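Local atomic coordinates of galactose mutarotase related enzyme (PDB entry 3DCD), a protein that is of unknown function but probably binds carbohydrate and may act as a sugar isomerase of the aldose 1-epimerase type. Residues A19-V24 / V113-M118; E31-Q36 / M289-T294; D158-M163 / R219-K224. One frame throughout, in Å; residues are numbered along the deposited sequence. Where two conformers were deposited one is given.

Interaction 1. Residues A19-V24 / V113-M118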
loop_
_atom_site.group_PDB
_atom_site.type_symbol
_atom_site.label_atom_id
_atom_site.label_comp_id
_atom_site.label_asym_id
_atom_site.label_seq_id
_atom_site.Cartn_x
_atom_site.Cartn_y
_atom_site.Cartn_z
ATOM N N ALA A 19 -6.526 -0.517 -10.626
ATOM C CA ALA A 19 -5.318 -1.344 -10.863
ATOM C C ALA A 19 -5.033 -2.207 -9.634
ATOM O O ALA A 19 -3.904 -2.262 -9.143
ATOM C CB ALA A 19 -4.086 -0.454 -11.242
ATOM N N GLU A 20 -6.085 -2.862 -9.123
ATOM C CA GLU A 20 -6.050 -3.481 -7.795
ATOM C C GLU A 20 -5.931 -4.990 -7.882
ATOM O O GLU A 20 -6.717 -5.646 -8.576
ATOM C CB GLU A 20 -7.321 -3.135 -7.000
ATOM C CG GLU A 20 -7.324 -3.715 -5.604
ATOM C CD GLU A 20 -8.693 -3.643 -4.909
ATOM O OE1 GLU A 20 -9.749 -3.853 -5.569
ATOM O OE2 GLU A 20 -8.700 -3.405 -3.688
ATOM N N ILE A 21 -4.957 -5.541 -7.158
ATOM C CA ILE A 21 -4.818 -6.999 -7.045
ATOM C C ILE A 21 -6.098 -7.543 -6.404
ATOM O O ILE A 21 -6.535 -7.021 -5.381
ATOM C CB ILE A 21 -3.615 -7.366 -6.176
ATOM C CG1 ILE A 21 -2.308 -7.016 -6.904
ATOM C CG2 ILE A 21 -3.643 -8.857 -5.786
ATOM C CD1 ILE A 21 -1.091 -7.105 -5.942
ATOM N N GLN A 22 -6.701 -8.551 -7.037
ATOM C CA GLN A 22 -7.897 -9.227 -6.509
ATOM C C GLN A 22 -7.546 -10.515 -5.788
ATOM O O GLN A 22 -8.246 -10.927 -4.860
ATOM C CB GLN A 22 -8.876 -9.580 -7.651
ATOM C CG GLN A 22 -9.299 -8.414 -8.509
ATOM C CD GLN A 22 -9.968 -7.354 -7.683
ATOM O OE1 GLN A 22 -11.095 -7.530 -7.247
ATOM N NE2 GLN A 22 -9.270 -6.264 -7.434
ATOM N N SER A 23 -6.479 -11.169 -6.251
ATOM C CA SER A 23 -6.159 -12.526 -5.813
ATOM C C SER A 23 -4.703 -12.856 -6.083
ATOM O O SER A 23 -4.186 -12.512 -7.134
ATOM C CB SER A 23 -7.061 -13.521 -6.568
ATOM O OG SER A 23 -6.669 -14.869 -6.353
ATOM N N VAL A 24 -4.054 -13.534 -5.138
ATOM C CA VAL A 24 -2.721 -14.128 -5.364
ATOM C C VAL A 24 -2.803 -15.536 -4.809
ATOM O O VAL A 24 -3.091 -15.707 -3.636
ATOM C CB VAL A 24 -1.598 -13.376 -4.620
ATOM C CG1 VAL A 24 -0.257 -14.142 -4.708
ATOM C CG2 VAL A 24 -1.442 -11.926 -5.136
ATOM N N VAL A 113 0.808 1.789 -13.058
ATOM C CA VAL A 113 1.017 0.748 -12.066
ATOM C C VAL A 113 1.347 -0.531 -12.824
ATOM O O VAL A 113 0.526 -1.067 -13.587
ATOM C CB VAL A 113 -0.226 0.540 -11.128
ATOM C CG1 VAL A 113 0.072 -0.530 -10.084
ATOM C CG2 VAL A 113 -0.582 1.852 -10.423
ATOM N N ASN A 114 2.579 -0.984 -12.639
ATOM C CA ASN A 114 3.057 -2.179 -13.298
ATOM C C ASN A 114 3.196 -3.281 -12.275
ATOM O O ASN A 114 3.748 -3.067 -11.200
ATOM C CB ASN A 114 4.412 -1.944 -13.953
ATOM C CG ASN A 114 5.069 -3.251 -14.413
ATOM O OD1 ASN A 114 4.696 -3.830 -15.431
ATOM N ND2 ASN A 114 6.038 -3.709 -13.659
ATOM N N TYR A 115 2.690 -4.458 -12.631
ATOM C CA TYR A 115 2.851 -5.659 -11.824
ATOM C C TYR A 115 3.609 -6.665 -12.654
ATOM O O TYR A 115 3.278 -6.893 -13.824
ATOM C CB TYR A 115 1.486 -6.258 -11.475
ATOM C CG TYR A 115 0.653 -5.394 -10.573
ATOM C CD1 TYR A 115 -0.363 -4.594 -11.089
ATOM C CD2 TYR A 115 0.871 -5.391 -9.198
ATOM C CE1 TYR A 115 -1.135 -3.801 -10.248
ATOM C CE2 TYR A 115 0.109 -4.604 -8.335
ATOM C CZ TYR A 115 -0.894 -3.817 -8.868
ATOM O OH TYR A 115 -1.649 -3.037 -8.030
ATOM N N ASN A 116 4.625 -7.280 -12.061
ATOM C CA ASN A 116 5.335 -8.320 -12.767
ATOM C C ASN A 116 5.839 -9.422 -11.847
ATOM O O ASN A 116 6.097 -9.183 -10.663
ATOM C CB ASN A 116 6.434 -7.733 -13.655
ATOM C CG ASN A 116 7.612 -7.262 -12.881
ATOM O OD1 ASN A 116 8.439 -8.072 -12.440
ATOM N ND2 ASN A 116 7.724 -5.941 -12.706
ATOM N N LEU A 117 5.944 -10.628 -12.406
ATOM C CA LEU A 117 6.361 -11.815 -11.655
ATOM C C LEU A 117 7.777 -12.279 -11.950
ATOM O O LEU A 117 8.233 -12.245 -13.098
ATOM C CB LEU A 117 5.436 -12.997 -11.968
ATOM C CG LEU A 117 3.995 -12.882 -11.506
ATOM C CD1 LEU A 117 3.181 -14.053 -12.000
ATOM C CD2 LEU A 117 3.975 -12.812 -9.989
HETATM N N MSE A 118 8.430 -12.724 -10.882
HETATM C CA MSE A 118 9.709 -13.420 -10.918
HETATM C C MSE A 118 9.595 -14.532 -9.877
HETATM O O MSE A 118 9.622 -14.232 -8.682
HETATM C CB MSE A 118 10.819 -12.442 -10.518
HETATM C CG MSE A 118 12.179 -13.072 -10.244
HETATM SE SE MSE A 118 13.301 -13.116 -11.828
HETATM C CE MSE A 118 13.689 -11.200 -11.977
HETATM O O HOH W 1 -3.072 -3.898 -5.648
#

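Interaction 2. Residues E31-Q36 / M289-T294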
loop_
_atom_site.group_PDB
_atom_site.type_symbol
_atom_site.label_atom_id
_atom_site.label_comp_id
_atom_site.label_asym_id
_atom_site.label_seq_id
_atom_site.Cartn_x
_atom_site.Cartn_y
_atom_site.Cartn_z
ATOM N N GLU A 31 -3.443 -21.934 -2.039
ATOM C CA GLU A 31 -3.724 -21.000 -0.936
ATOM C C GLU A 31 -3.874 -19.555 -1.437
ATOM O O GLU A 31 -3.120 -19.114 -2.302
ATOM C CB GLU A 31 -2.651 -21.107 0.160
ATOM C CG GLU A 31 -2.689 -22.452 0.897
ATOM C CD GLU A 31 -1.757 -22.541 2.100
ATOM O OE1 GLU A 31 -1.170 -21.505 2.515
ATOM O OE2 GLU A 31 -1.605 -23.673 2.620
ATOM N N GLU A 32 -4.870 -18.832 -0.916
ATOM C CA GLU A 32 -5.149 -17.458 -1.333
ATOM C C GLU A 32 -4.483 -16.479 -0.384
ATOM O O GLU A 32 -4.771 -16.479 0.815
ATOM C CB GLU A 32 -6.654 -17.191 -1.341
ATOM C CG GLU A 32 -7.035 -15.702 -1.544
ATOM C CD GLU A 32 -6.592 -15.154 -2.889
ATOM O OE1 GLU A 32 -7.092 -15.638 -3.918
ATOM O OE2 GLU A 32 -5.740 -14.232 -2.920
ATOM N N PHE A 33 -3.600 -15.635 -0.901
ATOM C CA PHE A 33 -2.844 -14.741 -0.024
ATOM C C PHE A 33 -3.531 -13.416 0.259
ATOM O O PHE A 33 -3.278 -12.812 1.297
ATOM C CB PHE A 33 -1.419 -14.531 -0.552
ATOM C CG PHE A 33 -0.584 -15.770 -0.464
ATOM C CD1 PHE A 33 0.086 -16.079 0.715
ATOM C CD2 PHE A 33 -0.501 -16.653 -1.539
ATOM C CE1 PHE A 33 0.858 -17.255 0.823
ATOM C CE2 PHE A 33 0.260 -17.821 -1.446
ATOM C CZ PHE A 33 0.935 -18.122 -0.258
HETATM N N MSE A 34 -4.394 -12.979 -0.649
HETATM C CA MSE A 34 -5.018 -11.665 -0.539
HETATM C C MSE A 34 -6.360 -11.707 0.173
HETATM O O MSE A 34 -7.208 -12.563 -0.118
HETATM C CB MSE A 34 -5.238 -11.045 -1.922
HETATM C CG MSE A 34 -4.008 -11.018 -2.789
HETATM SE SE MSE A 34 -2.434 -10.133 -1.963
HETATM C CE MSE A 34 -3.201 -8.406 -1.581
ATOM N N TRP A 35 -6.532 -10.760 1.093
ATOM C CA TRP A 35 -7.822 -10.450 1.712
ATOM C C TRP A 35 -8.907 -10.287 0.643
ATOM O O TRP A 35 -8.695 -9.607 -0.368
ATOM C CB TRP A 35 -7.680 -9.181 2.549
ATOM C CG TRP A 35 -8.975 -8.560 3.042
ATOM C CD1 TRP A 35 -9.523 -7.375 2.631
ATOM C CD2 TRP A 35 -9.850 -9.073 4.046
ATOM N NE1 TRP A 35 -10.684 -7.116 3.324
ATOM C CE2 TRP A 35 -10.906 -8.144 4.200
ATOM C CE3 TRP A 35 -9.842 -10.220 4.841
ATOM C CZ2 TRP A 35 -11.950 -8.341 5.101
ATOM C CZ3 TRP A 35 -10.896 -10.415 5.737
ATOM C CH2 TRP A 35 -11.923 -9.476 5.859
ATOM N N GLN A 36 -10.061 -10.928 0.863
ATOM C CA GLN A 36 -11.092 -11.017 -0.180
ATOM C C GLN A 36 -12.195 -9.971 -0.061
ATOM O O GLN A 36 -13.290 -10.141 -0.611
ATOM C CB GLN A 36 -11.653 -12.442 -0.269
ATOM C CG GLN A 36 -10.624 -13.403 -0.867
ATOM C CD GLN A 36 -10.175 -12.932 -2.248
ATOM O OE1 GLN A 36 -11.001 -12.788 -3.155
ATOM N NE2 GLN A 36 -8.870 -12.668 -2.407
HETATM N N MSE A 289 6.723 -8.252 -3.250
HETATM C CA MSE A 289 6.093 -9.141 -2.283
HETATM C C MSE A 289 6.455 -10.561 -2.660
HETATM O O MSE A 289 6.362 -10.921 -3.830
HETATM C CB MSE A 289 4.570 -8.984 -2.327
HETATM C CG MSE A 289 4.021 -7.646 -1.808
HETATM SE SE MSE A 289 2.228 -7.258 -2.485
HETATM C CE MSE A 289 2.755 -6.811 -4.342
ATOM N N THR A 290 6.867 -11.365 -1.678
ATOM C CA THR A 290 7.013 -12.810 -1.894
ATOM C C THR A 290 6.019 -13.566 -0.999
ATOM O O THR A 290 5.703 -13.119 0.107
ATOM C CB THR A 290 8.443 -13.316 -1.632
ATOM O OG1 THR A 290 8.748 -13.196 -0.232
ATOM C CG2 THR A 290 9.448 -12.490 -2.433
ATOM N N TYR A 291 5.529 -14.692 -1.493
ATOM C CA TYR A 291 4.511 -15.460 -0.792
ATOM C C TYR A 291 4.930 -16.905 -0.573
ATOM O O TYR A 291 5.438 -17.551 -1.493
ATOM C CB TYR A 291 3.217 -15.459 -1.600
ATOM C CG TYR A 291 2.816 -14.091 -2.115
ATOM C CD1 TYR A 291 1.986 -13.261 -1.367
ATOM C CD2 TYR A 291 3.280 -13.632 -3.340
ATOM C CE1 TYR A 291 1.614 -11.981 -1.836
ATOM C CE2 TYR A 291 2.918 -12.364 -3.819
ATOM C CZ TYR A 291 2.086 -11.553 -3.062
ATOM O OH TYR A 291 1.728 -10.320 -3.551
ATOM N N HIS A 292 4.687 -17.403 0.633
ATOM C CA HIS A 292 4.888 -18.817 0.942
ATOM C C HIS A 292 3.688 -19.346 1.718
ATOM O O HIS A 292 3.239 -18.718 2.695
ATOM C CB HIS A 292 6.179 -19.068 1.717
ATOM C CG HIS A 292 6.613 -20.503 1.685
ATOM N ND1 HIS A 292 5.937 -21.503 2.359
ATOM C CD2 HIS A 292 7.628 -21.108 1.027
ATOM C CE1 HIS A 292 6.530 -22.663 2.123
ATOM N NE2 HIS A 292 7.567 -22.445 1.327
ATOM N N SER A 293 3.170 -20.487 1.249
ATOM C CA SER A 293 2.026 -21.156 1.841
ATOM C C SER A 293 2.303 -21.721 3.232
ATOM O O SER A 293 3.442 -21.841 3.655
ATOM C CB SER A 293 1.570 -22.292 0.922
ATOM O OG SER A 293 1.172 -21.775 -0.349
ATOM N N THR A 294 1.250 -22.138 3.920
ATOM C CA THR A 294 1.413 -22.809 5.202
ATOM C C THR A 294 2.205 -24.115 5.044
ATOM O O THR A 294 2.790 -24.609 6.003
ATOM C CB THR A 294 0.056 -23.134 5.820
ATOM O OG1 THR A 294 -0.639 -24.046 4.958
ATOM C CG2 THR A 294 -0.766 -21.854 5.992
#

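Interaction 3. Residues D158-M163 / R219-K224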
loop_
_atom_site.group_PDB
_atom_site.type_symbol
_atom_site.label_atom_id
_atom_site.label_comp_id
_atom_site.label_asym_id
_atom_site.label_seq_id
_atom_site.Cartn_x
_atom_site.Cartn_y
_atom_site.Cartn_z
ATOM N N ASP A 158 -1.220 -15.867 16.682
ATOM C CA ASP A 158 -0.071 -16.720 16.328
ATOM C C ASP A 158 0.766 -16.080 15.227
ATOM O O ASP A 158 1.816 -16.625 14.879
ATOM C CB ASP A 158 -0.506 -18.106 15.846
ATOM C CG ASP A 158 -1.287 -18.877 16.882
ATOM O OD1 ASP A 158 -0.969 -18.780 18.098
ATOM O OD2 ASP A 158 -2.191 -19.625 16.457
ATOM N N PHE A 159 0.293 -14.952 14.678
ATOM C CA PHE A 159 1.007 -14.262 13.611
ATOM C C PHE A 159 1.726 -13.044 14.129
ATOM O O PHE A 159 1.383 -12.494 15.180
ATOM C CB PHE A 159 0.051 -13.875 12.466
ATOM C CG PHE A 159 -0.537 -15.066 11.774
ATOM C CD1 PHE A 159 -1.661 -15.711 12.306
ATOM C CD2 PHE A 159 0.043 -15.570 10.612
ATOM C CE1 PHE A 159 -2.202 -16.841 11.695
ATOM C CE2 PHE A 159 -0.498 -16.713 9.994
ATOM C CZ PHE A 159 -1.616 -17.335 10.532
ATOM N N TYR A 160 2.732 -12.615 13.388
ATOM C CA TYR A 160 3.495 -11.453 13.797
ATOM C C TYR A 160 4.138 -10.846 12.572
ATOM O O TYR A 160 4.214 -11.493 11.521
ATOM C CB TYR A 160 4.561 -11.851 14.835
ATOM C CG TYR A 160 5.568 -12.888 14.366
ATOM C CD1 TYR A 160 5.364 -14.248 14.603
ATOM C CD2 TYR A 160 6.747 -12.497 13.718
ATOM C CE1 TYR A 160 6.318 -15.214 14.179
ATOM C CE2 TYR A 160 7.703 -13.449 13.295
ATOM C CZ TYR A 160 7.479 -14.793 13.520
ATOM O OH TYR A 160 8.433 -15.708 13.102
ATOM N N PHE A 161 4.594 -9.608 12.718
ATOM C CA PHE A 161 5.476 -9.005 11.716
ATOM C C PHE A 161 6.837 -8.693 12.311
ATOM O O PHE A 161 6.983 -8.460 13.520
ATOM C CB PHE A 161 4.844 -7.806 10.979
ATOM C CG PHE A 161 4.618 -6.579 11.837
ATOM C CD1 PHE A 161 5.550 -5.551 11.856
ATOM C CD2 PHE A 161 3.458 -6.449 12.609
ATOM C CE1 PHE A 161 5.349 -4.414 12.623
ATOM C CE2 PHE A 161 3.245 -5.319 13.394
ATOM C CZ PHE A 161 4.196 -4.296 13.399
ATOM N N ASP A 162 7.831 -8.765 11.444
ATOM C CA ASP A 162 9.205 -8.602 11.812
ATOM C C ASP A 162 9.861 -7.734 10.752
ATOM O O ASP A 162 9.760 -8.006 9.564
ATOM C CB ASP A 162 9.888 -9.968 11.866
ATOM C CG ASP A 162 11.117 -9.960 12.728
ATOM O OD1 ASP A 162 11.321 -8.989 13.496
ATOM O OD2 ASP A 162 11.891 -10.931 12.648
HETATM N N MSE A 163 10.536 -6.685 11.181
HETATM C CA MSE A 163 11.147 -5.780 10.228
HETATM C C MSE A 163 12.655 -5.967 10.170
HETATM O O MSE A 163 13.318 -6.128 11.200
HETATM C CB MSE A 163 10.774 -4.349 10.569
HETATM C CG MSE A 163 9.280 -4.174 10.701
HETATM SE SE MSE A 163 8.795 -2.315 11.007
HETATM C CE MSE A 163 9.584 -1.607 9.413
ATOM N N ARG A 219 4.659 -13.575 9.363
ATOM C CA ARG A 219 4.909 -14.990 9.626
ATOM C C ARG A 219 4.089 -15.533 10.800
ATOM O O ARG A 219 3.389 -14.788 11.482
ATOM C CB ARG A 219 6.389 -15.185 9.961
ATOM C CG ARG A 219 7.282 -15.096 8.733
ATOM C CD ARG A 219 8.608 -14.475 9.054
ATOM N NE ARG A 219 9.402 -15.362 9.879
ATOM C CZ ARG A 219 10.125 -16.374 9.416
ATOM N NH1 ARG A 219 10.155 -16.631 8.109
ATOM N NH2 ARG A 219 10.825 -17.132 10.264
ATOM N N THR A 220 4.193 -16.842 10.994
ATOM C CA THR A 220 3.685 -17.527 12.165
ATOM C C THR A 220 4.630 -18.676 12.467
ATOM O O THR A 220 5.147 -19.327 11.548
ATOM C CB THR A 220 2.247 -18.053 11.969
ATOM O OG1 THR A 220 1.860 -18.794 13.135
ATOM C CG2 THR A 220 2.120 -18.975 10.722
ATOM N N ASP A 221 4.868 -18.955 13.739
ATOM C CA ASP A 221 5.697 -20.104 14.028
ATOM C C ASP A 221 4.892 -21.406 14.047
ATOM O O ASP A 221 5.426 -22.459 14.365
ATOM C CB ASP A 221 6.506 -19.874 15.287
ATOM C CG ASP A 221 7.540 -18.742 15.116
ATOM O OD1 ASP A 221 7.902 -18.361 13.956
ATOM O OD2 ASP A 221 7.989 -18.229 16.154
ATOM N N LYS A 222 3.617 -21.327 13.670
ATOM C CA LYS A 222 2.751 -22.515 13.577
ATOM C C LYS A 222 2.946 -23.310 12.301
ATOM O O LYS A 222 2.617 -24.487 12.255
ATOM C CB LYS A 222 1.277 -22.118 13.657
ATOM C CG LYS A 222 0.881 -21.517 14.979
ATOM C CD LYS A 222 0.697 -22.567 16.026
ATOM C CE LYS A 222 0.756 -21.941 17.400
ATOM N NZ LYS A 222 0.134 -22.824 18.428
ATOM N N ASN A 223 3.404 -22.643 11.246
ATOM C CA ASN A 223 3.576 -23.290 9.931
ATOM C C ASN A 223 4.456 -22.421 9.038
ATOM O O ASN A 223 5.077 -21.467 9.527
ATOM C CB ASN A 223 2.231 -23.601 9.268
ATOM C CG ASN A 223 1.381 -22.362 9.053
ATOM O OD1 ASN A 223 1.842 -21.362 8.501
ATOM N ND2 ASN A 223 0.127 -22.430 9.468
ATOM N N LYS A 224 4.504 -22.738 7.745
ATOM C CA LYS A 224 5.505 -22.150 6.842
ATOM C C LYS A 224 5.030 -20.869 6.162
ATOM O O LYS A 224 5.721 -20.313 5.299
ATOM C CB LYS A 224 5.961 -23.201 5.814
ATOM C CG LYS A 224 6.656 -24.392 6.474
ATOM C CD LYS A 224 6.507 -25.696 5.697
ATOM C CE LYS A 224 7.315 -26.776 6.371
ATOM N NZ LYS A 224 7.221 -28.051 5.619
HETATM O O HOH W 2 3.781 -17.697 16.030
#

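Interaction 1. Residues A19-V24 / V113-M118
The ring of Tyr115 takes the backbone carbonyl of Ala19 at its edge, with Ala19 O near the ring plane, while the side chain of Ile21 approaches the ring obliquely. The edge contact is polar and short: Tyr115 OH donates to Ala19 O over 2.6 Å, and a C=O...donor angle of 165° puts the hydroxyl almost in line with the carbonyl. A water serves the same hydroxyl, donating to Tyr115 OH over 2.9 Å and accepting from Ile21 N, also at 2.9 Å. Two bonds therefore grip the phenol oxygen, one given and one received, and should limit the rotation of its proton. Ile21 adds the apolar part of the contact. Its CG1 lies beside the backbone N (chi1 -70°), and this branch does the touching, since Ile21 CG1 and CD1 are each 3.7 Å from Tyr115 CE2. Nearer the start of both segments, Ala19 CB and Val113 CB point at each other across 4.0 Å.

Ala19 has a left-handed backbone as the first residue of a G1 beta bulge, in which Ala19 and Glu20 both face Ser15. Further on, Gln22 NE2 bonds back to Glu20 O at 2.9 Å and, slightly longer, to Glu20 OE1 at 3.1 Å, reaching both from above their planes. Glu20 OE2 is held instead by the backbone N atoms of His45 and Ala46. Gln22 and Ser23 form a second, classic bulge opposite Val13. Phe93 of strand 90-96 touches both Ala19 and Tyr115. Tyr115 thus reaches from strand 109-118 of the large antiparallel sheet to strand 20-26, an outermost strand of a three-stranded one, an arrangement consistent with the beta-supersandwich of the galactose mutarotase family.

Interaction 2. Residues E31-Q36 / M289-T294
Phe33 and Tyr291 form the tight, buried half of this contact; in the polar half Glu31, partly exposed, reaches the buried Thr294. Tyr291 CB sits over the centre of the Phe33 ring, 3.6 Å from the centroid and only 5° off the ring normal, a CH-pi contact. The two rings themselves meet obliquely, their planes 47° apart, with Phe33 CG 3.7 Å from Tyr291 CD1. His292 O and Ser293 N lie at the edge, in the ring plane, 3.4 Å from Phe33 CE1 and 3.6 Å from Phe33 CZ respectively, so the far end of the ring is pressed against the backbone. The looser part is at Met34, whose selenium comes no nearer than 4.5 Å to Tyr291 CE1.

In the polar half the Glu31 chain runs extended beyond CG and delivers both carboxylate oxygens to one residue. Thr294 N donates to Glu31 OE1 at 2.9 Å, nearly straight at 166°, from the syn side. Thr294 OG1 donates to the syn lone pair of Glu31 OE2 at 2.6 Å. This two-pronged grip fixes the turn of the carboxylate and pins the chain just past the end of strand 282-292. An alanine in place of Glu31 would probably leave Thr294 N and OG1 without this acceptor and let the Thr294 hydroxyl turn. Between the halves, Ser293 OG is bonded to Glu297 and Thr29.

Residues 31-36 belong to the loop after strand 20-26, and Phe33 joins Val24 of that strand and Asn147 by backbone hydrogen bonds. The loop lies against strand 282-292, which runs between strands 121-130 and 226-232 of the large sheet; Val227 of the latter touches both Phe33 and Tyr291, and Leu122 of the former touches Tyr291.

Interaction 3. Residues D158-M163 / R219-K224
Tyr160 and Arg219 form an antiparallel hydrogen-bonded pair joining strands 159-164 and 214-220 of the large sheet: Tyr160 N donates to Arg219 O, and Arg219 N to Tyr160 O, each over 3.0 Å. From Tyr160 CB the side chain leaves with CG between the backbone N and the carbonyl carbon (chi1 59°). The ring lies beside the Arg219 side chain, both pointing the same way. Tyr160 CD1 is 3.7 Å from Arg219 O, which stands over one ring face toward the rim. Further out, CE2 and CZ rest near Arg219 CB, an off-centre CH-pi contact, while CE1 comes near Asp221 OD1. The tip, Tyr160 OH, donates to Asp221 OD1 at 2.8 Å from the syn side and weakly accepts from Arg219 NE at 3.4 Å. The phenol oxygen thus lies between Asp221, firmly bonded, and Arg219, weakly bonded.

On the other face, Thr220 CB sits over the Phe159 ring, offset toward its rim, with Thr220 CG2 3.5 Å from Phe159 CE2. Pro149 touches Phe159 as well. Lys222 CG and CE pack obliquely against Asp158 CB and its carboxylate, whose OD2 is bonded to Asn155 N. Thr220 OG1 forms an ST turn: it accepts from Lys222 N and donates to Asp158 O at 2.8 Å, from 56° above that carbonyl plane.

How the interactions relate
Interactions 1 and 2 are buried and interaction 3 only partly so, yet all three reach the same large antiparallel sheet. Interaction 1 sets strand 20-26, and interaction 2 the loop after it, against that sheet, and they touch: Ser23 OG and Glu32 OE1 are 2.6 Å apart, probably hydrogen-bonded. Interaction 3 pairs two strands within the sheet, so two main-chain bonds join side-chain bonds from Thr220, Tyr160 and, weakly, Arg219. Interaction 1 combines one tyrosine hydroxyl bond with small apolar contacts, interaction 2 aromatic packing with a carboxylate. A probable hydrogen bond from Lys224 N to Thr294 O links interactions 2 and 3, whereas 1 and 3 stay about 13 Å apart at their nearest atoms.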